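Local coordinates for protein putative S-adenosyl-L-methionine-dependent Methyltransferase (Methanococcus maripaludis, PDB 3DLC) that binds S-adenosylmethionine and probably transfers its methyl group to an acceptor substrate, possibly a sterol, at residues A[184-189]-A[207-212]; A[37-42]-A[197-202]; A[23-28]-A[148-153]. All blocks are in the same frame, centred on the assembly; numbering follows the deposited sequence.

Contact 1. Residues A[184-189]-A[207-212]. With ACT (acetate ion), chain B.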
loop_
_atom_site.group_PDB
_atom_site.type_symbol
_atom_site.label_atom_id
_atom_site.label_comp_id
_atom_site.label_asym_id
_atom_site.label_seq_id
_atom_site.Cartn_x
_atom_site.Cartn_y
_atom_site.Cartn_z
ATOM N N GLU A 184 4.552 -16.379 6.116
ATOM C CA GLU A 184 5.262 -16.792 7.307
ATOM C C GLU A 184 5.995 -15.644 7.979
ATOM O O GLU A 184 5.943 -15.431 9.191
ATOM C CB GLU A 184 6.267 -17.879 6.980
ATOM C CG GLU A 184 7.062 -18.259 8.210
ATOM C CD GLU A 184 7.229 -19.733 8.341
ATOM O OE1 GLU A 184 6.193 -20.426 8.285
ATOM O OE2 GLU A 184 8.364 -20.197 8.559
ATOM N N ARG A 185 6.703 -14.878 7.175
ATOM C CA ARG A 185 7.479 -13.770 7.719
ATOM C C ARG A 185 6.596 -12.828 8.524
ATOM O O ARG A 185 6.907 -12.451 9.656
ATOM C CB ARG A 185 8.165 -12.966 6.621
ATOM C CG ARG A 185 9.022 -11.806 7.122
ATOM C CD ARG A 185 9.622 -10.941 6.031
ATOM N NE ARG A 185 10.487 -9.965 6.693
ATOM C CZ ARG A 185 10.833 -8.780 6.233
ATOM N NH1 ARG A 185 10.411 -8.356 5.080
ATOM N NH2 ARG A 185 11.610 -8.017 6.972
ATOM N N PHE A 186 5.495 -12.421 7.907
ATOM C CA PHE A 186 4.615 -11.430 8.525
ATOM C C PHE A 186 3.751 -11.979 9.644
ATOM O O PHE A 186 3.462 -11.253 10.581
ATOM C CB PHE A 186 3.910 -10.589 7.462
ATOM C CG PHE A 186 4.848 -9.663 6.799
ATOM C CD1 PHE A 186 5.280 -8.531 7.475
ATOM C CD2 PHE A 186 5.393 -9.935 5.583
ATOM C CE1 PHE A 186 6.215 -7.696 6.913
ATOM C CE2 PHE A 186 6.313 -9.108 5.013
ATOM C CZ PHE A 186 6.737 -7.987 5.670
ATOM N N GLN A 187 3.387 -13.255 9.574
ATOM C CA GLN A 187 2.733 -13.880 10.709
ATOM C C GLN A 187 3.674 -13.748 11.905
ATOM O O GLN A 187 3.258 -13.400 13.011
ATOM C CB GLN A 187 2.452 -15.365 10.382
ATOM C CG GLN A 187 2.049 -16.309 11.386
ATOM C CD GLN A 187 2.118 -17.751 10.811
ATOM O OE1 GLN A 187 1.940 -18.689 11.540
ATOM N NE2 GLN A 187 2.357 -17.890 9.489
ATOM N N ASN A 188 4.963 -14.051 11.687
ATOM C CA ASN A 188 5.909 -13.980 12.806
ATOM C C ASN A 188 6.061 -12.565 13.361
ATOM O O ASN A 188 6.127 -12.358 14.574
ATOM C CB ASN A 188 7.269 -14.535 12.412
ATOM C CG ASN A 188 7.249 -16.037 12.161
ATOM O OD1 ASN A 188 6.331 -16.733 12.586
ATOM N ND2 ASN A 188 8.252 -16.539 11.449
ATOM N N VAL A 189 6.032 -11.572 12.486
ATOM C CA VAL A 189 6.102 -10.184 12.921
ATOM C C VAL A 189 4.902 -9.798 13.776
ATOM O O VAL A 189 5.025 -9.226 14.870
ATOM C CB VAL A 189 6.187 -9.213 11.704
ATOM C CG1 VAL A 189 6.054 -7.745 12.132
ATOM C CG2 VAL A 189 7.483 -9.415 10.907
ATOM N N PHE A 207 -1.174 -10.777 -2.187
ATOM C CA PHE A 207 -0.741 -11.077 -0.806
ATOM C C PHE A 207 -1.168 -9.879 0.031
ATOM O O PHE A 207 -0.763 -8.755 -0.271
ATOM C CB PHE A 207 0.779 -11.217 -0.756
ATOM C CG PHE A 207 1.337 -11.140 0.651
ATOM C CD1 PHE A 207 1.263 -12.215 1.516
ATOM C CD2 PHE A 207 1.880 -9.987 1.134
ATOM C CE1 PHE A 207 1.745 -12.107 2.805
ATOM C CE2 PHE A 207 2.375 -9.894 2.440
ATOM C CZ PHE A 207 2.301 -10.948 3.246
ATOM N N TRP A 208 -1.952 -10.092 1.098
ATOM C CA TRP A 208 -2.471 -8.964 1.883
ATOM C C TRP A 208 -2.561 -9.326 3.356
ATOM O O TRP A 208 -3.052 -10.389 3.731
ATOM C CB TRP A 208 -3.837 -8.516 1.370
ATOM C CG TRP A 208 -3.814 -8.169 -0.097
ATOM C CD1 TRP A 208 -4.132 -8.990 -1.138
ATOM C CD2 TRP A 208 -3.389 -6.944 -0.676
ATOM N NE1 TRP A 208 -3.944 -8.336 -2.326
ATOM C CE2 TRP A 208 -3.487 -7.077 -2.072
ATOM C CE3 TRP A 208 -2.936 -5.739 -0.152
ATOM C CZ2 TRP A 208 -3.171 -6.027 -2.948
ATOM C CZ3 TRP A 208 -2.627 -4.684 -1.027
ATOM C CH2 TRP A 208 -2.743 -4.852 -2.399
ATOM N N ILE A 209 -2.103 -8.380 4.180
ATOM C CA ILE A 209 -2.125 -8.449 5.631
ATOM C C ILE A 209 -3.305 -7.638 6.124
ATOM O O ILE A 209 -3.384 -6.433 5.885
ATOM C CB ILE A 209 -0.804 -7.903 6.191
ATOM C CG1 ILE A 209 0.401 -8.723 5.703
ATOM C CG2 ILE A 209 -0.861 -7.826 7.714
ATOM C CD1 ILE A 209 1.744 -7.987 5.827
ATOM N N ILE A 210 -4.204 -8.318 6.834
ATOM C CA ILE A 210 -5.486 -7.752 7.254
ATOM C C ILE A 210 -5.638 -7.847 8.770
ATOM O O ILE A 210 -6.097 -8.850 9.342
ATOM C CB ILE A 210 -6.651 -8.502 6.560
ATOM C CG1 ILE A 210 -6.480 -8.446 5.044
ATOM C CG2 ILE A 210 -8.005 -7.925 6.985
ATOM C CD1 ILE A 210 -7.444 -9.293 4.240
ATOM N N ILE A 211 -5.200 -6.790 9.429
ATOM C CA ILE A 211 -5.253 -6.682 10.872
ATOM C C ILE A 211 -6.584 -6.065 11.254
ATOM O O ILE A 211 -7.045 -5.124 10.632
ATOM C CB ILE A 211 -4.102 -5.801 11.380
ATOM C CG1 ILE A 211 -2.749 -6.472 11.071
ATOM C CG2 ILE A 211 -4.245 -5.502 12.877
ATOM C CD1 ILE A 211 -1.563 -5.499 11.062
ATOM N N SER A 212 -7.156 -6.570 12.341
ATOM C CA SER A 212 -8.336 -5.991 12.956
ATOM C C SER A 212 -7.979 -5.524 14.332
ATOM O O SER A 212 -7.627 -6.341 15.152
ATOM C CB SER A 212 -9.423 -7.025 13.142
ATOM O OG SER A 212 -9.967 -7.417 11.925
HETATM C C ACT B . 11.787 -9.616 10.261
HETATM O O ACT B . 12.662 -8.886 9.726
HETATM O OXT ACT B . 11.260 -10.515 9.544
HETATM C CH3 ACT B . 11.417 -9.412 11.695
#
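Phe186, on helix 180-193, lays its ring against two side chains of strand 206-211, and no hydrogen bond crosses between 184-189 and 207-212. Its nearest partner is the tip of Ile209: CD1 of Ile209 lies 3.7 Å from Phe186 CG and 3.8 Å from Phe186 CB, so the methyl sits at the root of the ring. One ortho carbon, CD2 of Phe186, also meets CZ of Phe207 at 4.0 Å. In both pairs the side chains cross at about a right angle, and the approach to the ring is oblique. Phe186 can reach both partners because its CG stands anti to its own carbonyl carbon (chi1 -71°), which swings the ring off the helix toward the strand. A serine here would probably leave Ile209 CD1 and the end of the Phe207 ring facing a gap where the phenyl had been.

On the exposed side of the helix, away from this packing, Arg185, extended from CG to NE, holds an acetate, probably from the crystallisation liquor, in a side-on pair of nearly straight bonds: Arg185 NE to OXT at 3.0 Å (168°) and Arg185 NH2 to O at 3.1 Å (176°). Val189 brings CG2 up to the acetate methyl.

Within the sheet, main-chain bonds to strand 142-148 (Phe207 with Gly148, Ile209 with Ile146) position the two hydrophobic residues. Phe131 of helix 127-137 and Leu190 also touch Ile209, while Phe186 reaches Val121; helices 127-137 and 180-193 thus share one face of the sheet.

Contact 2. Residues A[37-42]-A[197-202]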
loop_
_atom_site.group_PDB
_atom_site.type_symbol
_atom_site.label_atom_id
_atom_site.label_comp_id
_atom_site.label_asym_id
_atom_site.label_seq_id
_atom_site.Cartn_x
_atom_site.Cartn_y
_atom_site.Cartn_z
ATOM N N ILE A 37 -13.340 -2.268 -0.687
ATOM C CA ILE A 37 -14.702 -1.829 -0.344
ATOM C C ILE A 37 -15.593 -3.026 -0.095
ATOM O O ILE A 37 -16.354 -3.065 0.882
ATOM C CB ILE A 37 -15.245 -0.877 -1.441
ATOM C CG1 ILE A 37 -14.473 0.443 -1.383
ATOM C CG2 ILE A 37 -16.772 -0.695 -1.288
ATOM C CD1 ILE A 37 -14.653 1.343 -2.575
ATOM N N ASN A 38 -15.520 -3.994 -0.996
ATOM C CA ASN A 38 -16.383 -5.168 -0.888
ATOM C C ASN A 38 -16.032 -6.015 0.318
ATOM O O ASN A 38 -16.918 -6.590 0.955
ATOM C CB ASN A 38 -16.291 -6.027 -2.132
ATOM C CG ASN A 38 -16.981 -5.412 -3.330
ATOM O OD1 ASN A 38 -17.710 -4.421 -3.197
ATOM N ND2 ASN A 38 -16.721 -5.958 -4.519
ATOM N N ARG A 39 -14.748 -6.106 0.649
ATOM C CA ARG A 39 -14.343 -6.988 1.714
ATOM C C ARG A 39 -14.780 -6.495 3.106
ATOM O O ARG A 39 -15.203 -7.285 3.929
ATOM C CB ARG A 39 -12.842 -7.222 1.614
ATOM C CG ARG A 39 -12.410 -8.401 2.400
ATOM C CD ARG A 39 -10.955 -8.783 2.159
ATOM N NE ARG A 39 -10.631 -9.881 3.035
ATOM C CZ ARG A 39 -10.173 -11.078 2.674
ATOM N NH1 ARG A 39 -9.733 -11.359 1.452
ATOM N NH2 ARG A 39 -10.040 -11.980 3.606
ATOM N N PHE A 40 -14.547 -5.191 3.393
ATOM C CA PHE A 40 -14.801 -4.664 4.696
ATOM C C PHE A 40 -16.044 -3.836 4.846
ATOM O O PHE A 40 -16.494 -3.646 5.964
ATOM C CB PHE A 40 -13.601 -3.853 5.169
ATOM C CG PHE A 40 -12.281 -4.564 5.033
ATOM C CD1 PHE A 40 -12.024 -5.735 5.707
ATOM C CD2 PHE A 40 -11.313 -4.073 4.197
ATOM C CE1 PHE A 40 -10.820 -6.377 5.576
ATOM C CE2 PHE A 40 -10.102 -4.709 4.051
ATOM C CZ PHE A 40 -9.858 -5.871 4.746
ATOM N N GLY A 41 -16.615 -3.349 3.761
ATOM C CA GLY A 41 -17.805 -2.522 3.885
ATOM C C GLY A 41 -17.564 -1.159 4.508
ATOM O O GLY A 41 -18.529 -0.524 4.953
ATOM N N ILE A 42 -16.301 -0.715 4.552
ATOM C CA ILE A 42 -15.924 0.616 5.064
ATOM C C ILE A 42 -15.888 1.541 3.868
ATOM O O ILE A 42 -15.150 1.288 2.913
ATOM C CB ILE A 42 -14.578 0.632 5.814
ATOM C CG1 ILE A 42 -14.448 -0.524 6.830
ATOM C CG2 ILE A 42 -14.418 1.971 6.522
ATOM C CD1 ILE A 42 -13.008 -0.794 7.270
ATOM N N SER A 197 -6.038 -10.401 16.602
ATOM C CA SER A 197 -6.911 -10.730 15.464
ATOM C C SER A 197 -6.342 -10.238 14.151
ATOM O O SER A 197 -6.163 -9.064 13.952
ATOM C CB SER A 197 -8.267 -10.064 15.697
ATOM O OG SER A 197 -9.178 -10.381 14.676
ATOM N N TYR A 198 -6.096 -11.185 13.251
ATOM C CA TYR A 198 -5.679 -10.854 11.879
ATOM C C TYR A 198 -5.925 -12.018 10.941
ATOM O O TYR A 198 -6.097 -13.166 11.356
ATOM C CB TYR A 198 -4.185 -10.418 11.815
ATOM C CG TYR A 198 -3.160 -11.501 12.143
ATOM C CD1 TYR A 198 -2.872 -12.515 11.256
ATOM C CD2 TYR A 198 -2.452 -11.486 13.318
ATOM C CE1 TYR A 198 -1.918 -13.495 11.549
ATOM C CE2 TYR A 198 -1.512 -12.461 13.627
ATOM C CZ TYR A 198 -1.227 -13.449 12.728
ATOM O OH TYR A 198 -0.339 -14.470 13.001
ATOM N N GLU A 199 -5.914 -11.678 9.656
ATOM C CA GLU A 199 -5.830 -12.626 8.580
ATOM C C GLU A 199 -4.656 -12.206 7.689
ATOM O O GLU A 199 -4.454 -11.018 7.467
ATOM C CB GLU A 199 -7.069 -12.571 7.665
ATOM C CG GLU A 199 -8.390 -12.837 8.308
ATOM C CD GLU A 199 -9.530 -12.310 7.455
ATOM O OE1 GLU A 199 -9.557 -11.069 7.270
ATOM O OE2 GLU A 199 -10.338 -13.111 6.972
ATOM N N ILE A 200 -3.895 -13.157 7.187
ATOM C CA ILE A 200 -2.892 -12.889 6.141
ATOM C C ILE A 200 -3.303 -13.792 5.012
ATOM O O ILE A 200 -3.377 -15.004 5.194
ATOM C CB ILE A 200 -1.461 -13.114 6.581
ATOM C CG1 ILE A 200 -1.113 -12.231 7.783
ATOM C CG2 ILE A 200 -0.516 -12.818 5.445
ATOM C CD1 ILE A 200 0.278 -12.478 8.363
ATOM N N ILE A 201 -3.589 -13.210 3.860
ATOM C CA ILE A 201 -4.143 -13.938 2.710
ATOM C C ILE A 201 -3.199 -13.951 1.529
ATOM O O ILE A 201 -2.392 -13.026 1.324
ATOM C CB ILE A 201 -5.495 -13.352 2.207
ATOM C CG1 ILE A 201 -5.332 -11.949 1.646
ATOM C CG2 ILE A 201 -6.583 -13.373 3.319
ATOM C CD1 ILE A 201 -6.612 -11.472 1.014
ATOM N N LEU A 202 -3.326 -14.997 0.733
ATOM C CA LEU A 202 -2.576 -15.146 -0.494
ATOM C C LEU A 202 -3.478 -15.834 -1.495
ATOM O O LEU A 202 -3.944 -16.928 -1.261
ATOM C CB LEU A 202 -1.298 -15.939 -0.238
ATOM C CG LEU A 202 -0.450 -16.289 -1.424
ATOM C CD1 LEU A 202 0.130 -15.069 -2.084
ATOM C CD2 LEU A 202 0.652 -17.275 -0.976
#
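Arg39 reaches from the end of helix 28-40 to Glu199 on strand 198-203, the outermost strand of a Rossmann-like methyltransferase sheet in which antiparallel strand 206-211 is inserted between 142-148 and this edge. The helix lies against one face of that sheet, whereas helix 180-193 packs on the other, where Tyr198, Ile200 and Leu202 point.

Along the helix, Ile37 contributes its carbonyl to the last turn. Arg39 then carries the contact. With CG anti to the backbone N (chi1 -163°) and the chain extended as far as NE, its guanidinium reaches toward the strand; the side chain also touches Ile210. Glu199 comes from the opposite direction, and its OE2 lies near the guanidinium plane, at the edge, 3.6 Å from Arg39 NH2. The two flat groups are turned 72° apart and no hydrogen bond forms, so this is a loose, exposed salt bridge. Ile201 CG2 lies 3.7 Å from the same Arg39 NH2. Because Arg39 and Ile201 each have a second conformer, these details describe one state; a long, weak ion pair to Glu205 offers Arg39 another charge.

Phe40 comes next, touching Ile210, Lys143 and Tyr145 of the sheet, with CB of Arg39 4.2 Å above the centre of its ring. Gly41 leaves the helical conformation with phi of 69°, yet its N still bonds to Ile37 O at 2.9 Å.

Contact 3. Residues A[23-28]-A[148-153]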
loop_
_atom_site.group_PDB
_atom_site.type_symbol
_atom_site.label_atom_id
_atom_site.label_comp_id
_atom_site.label_asym_id
_atom_site.label_seq_id
_atom_site.Cartn_x
_atom_site.Cartn_y
_atom_site.Cartn_z
ATOM N N THR A 23 -0.219 3.341 -17.021
ATOM C CA THR A 23 -0.303 2.502 -18.211
ATOM C C THR A 23 -0.576 1.046 -17.847
ATOM O O THR A 23 -1.718 0.653 -17.594
ATOM C CB THR A 23 0.934 2.708 -19.143
ATOM O OG1 THR A 23 2.149 2.346 -18.487
ATOM C CG2 THR A 23 1.013 4.130 -19.673
ATOM N N LEU A 24 0.457 0.251 -17.800
ATOM C CA LEU A 24 0.318 -1.183 -17.597
ATOM C C LEU A 24 -0.444 -1.544 -16.321
ATOM O O LEU A 24 -1.278 -2.444 -16.327
ATOM C CB LEU A 24 1.711 -1.780 -17.549
ATOM C CG LEU A 24 1.747 -3.279 -17.458
ATOM C CD1 LEU A 24 1.024 -3.921 -18.644
ATOM C CD2 LEU A 24 3.186 -3.727 -17.349
ATOM N N PHE A 25 -0.176 -0.847 -15.223
ATOM C CA PHE A 25 -0.835 -1.167 -13.961
ATOM C C PHE A 25 -2.179 -0.466 -13.772
ATOM O O PHE A 25 -2.917 -0.779 -12.845
ATOM C CB PHE A 25 0.027 -0.799 -12.741
ATOM C CG PHE A 25 1.199 -1.675 -12.457
ATOM C CD1 PHE A 25 1.644 -2.649 -13.320
ATOM C CD2 PHE A 25 1.902 -1.457 -11.300
ATOM C CE1 PHE A 25 2.794 -3.373 -13.019
ATOM C CE2 PHE A 25 3.038 -2.197 -11.009
ATOM C CZ PHE A 25 3.467 -3.158 -11.829
ATOM N N ALA A 26 -2.507 0.484 -14.640
ATOM C CA ALA A 26 -3.694 1.310 -14.391
ATOM C C ALA A 26 -4.962 0.529 -14.006
ATOM O O ALA A 26 -5.679 0.935 -13.092
ATOM C CB ALA A 26 -4.000 2.245 -15.566
ATOM N N PRO A 27 -5.286 -0.573 -14.692
ATOM C CA PRO A 27 -6.533 -1.249 -14.349
ATOM C C PRO A 27 -6.590 -1.895 -12.968
ATOM O O PRO A 27 -7.682 -2.153 -12.444
ATOM C CB PRO A 27 -6.662 -2.337 -15.408
ATOM C CG PRO A 27 -5.493 -2.365 -16.138
ATOM C CD PRO A 27 -4.651 -1.170 -15.875
ATOM N N ILE A 28 -5.429 -2.123 -12.361
ATOM C CA ILE A 28 -5.449 -2.834 -11.079
ATOM C C ILE A 28 -6.000 -1.970 -9.961
ATOM O O ILE A 28 -6.570 -2.499 -9.000
ATOM C CB ILE A 28 -4.076 -3.387 -10.674
ATOM C CG1 ILE A 28 -3.131 -2.330 -10.127
ATOM C CG2 ILE A 28 -3.467 -4.186 -11.846
ATOM C CD1 ILE A 28 -1.725 -2.813 -9.894
ATOM N N GLY A 148 0.525 -6.608 -1.621
ATOM C CA GLY A 148 0.743 -6.323 -3.038
ATOM C C GLY A 148 -0.004 -7.266 -3.927
ATOM O O GLY A 148 -0.507 -8.267 -3.475
ATOM N N GLY A 149 -0.085 -6.927 -5.199
ATOM C CA GLY A 149 -0.805 -7.739 -6.139
ATOM C C GLY A 149 -1.437 -6.907 -7.228
ATOM O O GLY A 149 -1.197 -5.706 -7.369
ATOM N N PHE A 150 -2.292 -7.599 -7.972
ATOM C CA PHE A 150 -2.878 -7.081 -9.205
ATOM C C PHE A 150 -4.390 -7.095 -9.255
ATOM O O PHE A 150 -4.959 -6.830 -10.278
ATOM C CB PHE A 150 -2.217 -7.759 -10.417
ATOM C CG PHE A 150 -0.748 -7.557 -10.408
ATOM C CD1 PHE A 150 -0.193 -6.382 -10.895
ATOM C CD2 PHE A 150 0.085 -8.445 -9.718
ATOM C CE1 PHE A 150 1.160 -6.128 -10.815
ATOM C CE2 PHE A 150 1.449 -8.178 -9.596
ATOM C CZ PHE A 150 1.988 -7.023 -10.164
ATOM N N GLY A 151 -5.012 -7.414 -8.130
ATOM C CA GLY A 151 -6.459 -7.343 -8.010
ATOM C C GLY A 151 -7.240 -8.573 -8.429
ATOM O O GLY A 151 -8.204 -8.926 -7.757
ATOM N N ASN A 152 -6.882 -9.176 -9.563
ATOM C CA ASN A 152 -7.514 -10.429 -9.951
ATOM C C ASN A 152 -6.562 -11.220 -10.844
ATOM O O ASN A 152 -5.506 -10.730 -11.258
ATOM C CB ASN A 152 -8.886 -10.176 -10.567
ATOM C CG ASN A 152 -8.831 -9.404 -11.872
ATOM O OD1 ASN A 152 -7.983 -9.667 -12.713
ATOM N ND2 ASN A 152 -9.773 -8.475 -12.066
ATOM N N LYS A 153 -6.937 -12.461 -11.129
ATOM C CA LYS A 153 -6.061 -13.344 -11.877
ATOM C C LYS A 153 -5.822 -12.876 -13.300
ATOM O O LYS A 153 -4.714 -13.004 -13.819
ATOM C CB LYS A 153 -6.654 -14.750 -11.906
ATOM C CG LYS A 153 -5.798 -15.775 -12.600
ATOM C CD LYS A 153 -6.449 -17.142 -12.604
ATOM C CE LYS A 153 -5.557 -18.204 -13.165
ATOM N NZ LYS A 153 -6.218 -19.529 -13.058
#
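Phe25 and Phe150 meet as a T-shaped aromatic pair that joins the loop between helices 11-22 and 28-40 to the loop following strand 142-148. Phe150 presents its edge and Phe25 its face: the centroids are 5.5 Å apart and the planes stand at 80°. CE1 of Phe150 lies 3.9 Å from Phe25 CE1, above the ring and displaced toward its rim. Phe150 has two conformers, and the pairing holds for the one described here.

Apolar packing is supplied by Ile28, which runs alongside Phe150 and points the same way. Its CG1 is squeezed between the backbone N and the carbonyl carbon (chi1 77°), and from there CD1 of Ile28 comes 4.0 Å from CD1 of Phe150. The other branch, CG2 of Ile28, presses on the main chain, 3.4 Å from Phe150 O. Ile159 of helix 153-166 backs both Phe25 and Ile28.

Among the polar contacts, Arg118 donates NE to Gly149 O and makes a cation-pi contact with Phe150. Further on, Gly151 O receives Asn35 ND2, and Asn152 acts as N-cap of helix 153-166, its OD1 accepting from Leu155 N. The backbone of Gly151 has positive phi, and a beta carbon there would be jammed against the carbonyl O of Phe150.

Arg118 and Tyr29, both S-adenosylmethionine-binding residues, touch or adjoin this cluster, and the Phe25 side chain comes within about 5 Å of the ligand. The arrangement is consistent with class I methyltransferases, in which N-terminal segments close over the cofactor beside the carboxyl ends of the parallel strands.

How the contacts relate
Contacts 1 and 2 lie on the mixed seven-stranded sheet of a class I methyltransferase; contact 3 lies at the end of its strand 142-148. Contacts 1 and 2, with centres about 12 Å apart, use the neighbouring strands 206-211 and 198-203, and receive helices from opposite faces: 180-193 for contact 1, 28-40 for contact 2. Main-chain bonds such as Ile210 N to Glu199 O (2.8 Å) tie them together. Contact 3 lies about 21 Å from contact 1 and about 18 Å from contact 2, centre to centre, yet it touches contact 1 where strand 206-211 pairs with the end of 142-148. Along the chain, contact 2 crosses both others, whereas contact 3 closes before contact 1 opens. Thus the antiparallel edge is joined to the S-adenosylmethionine pocket beside contact 3 through strand 142-148.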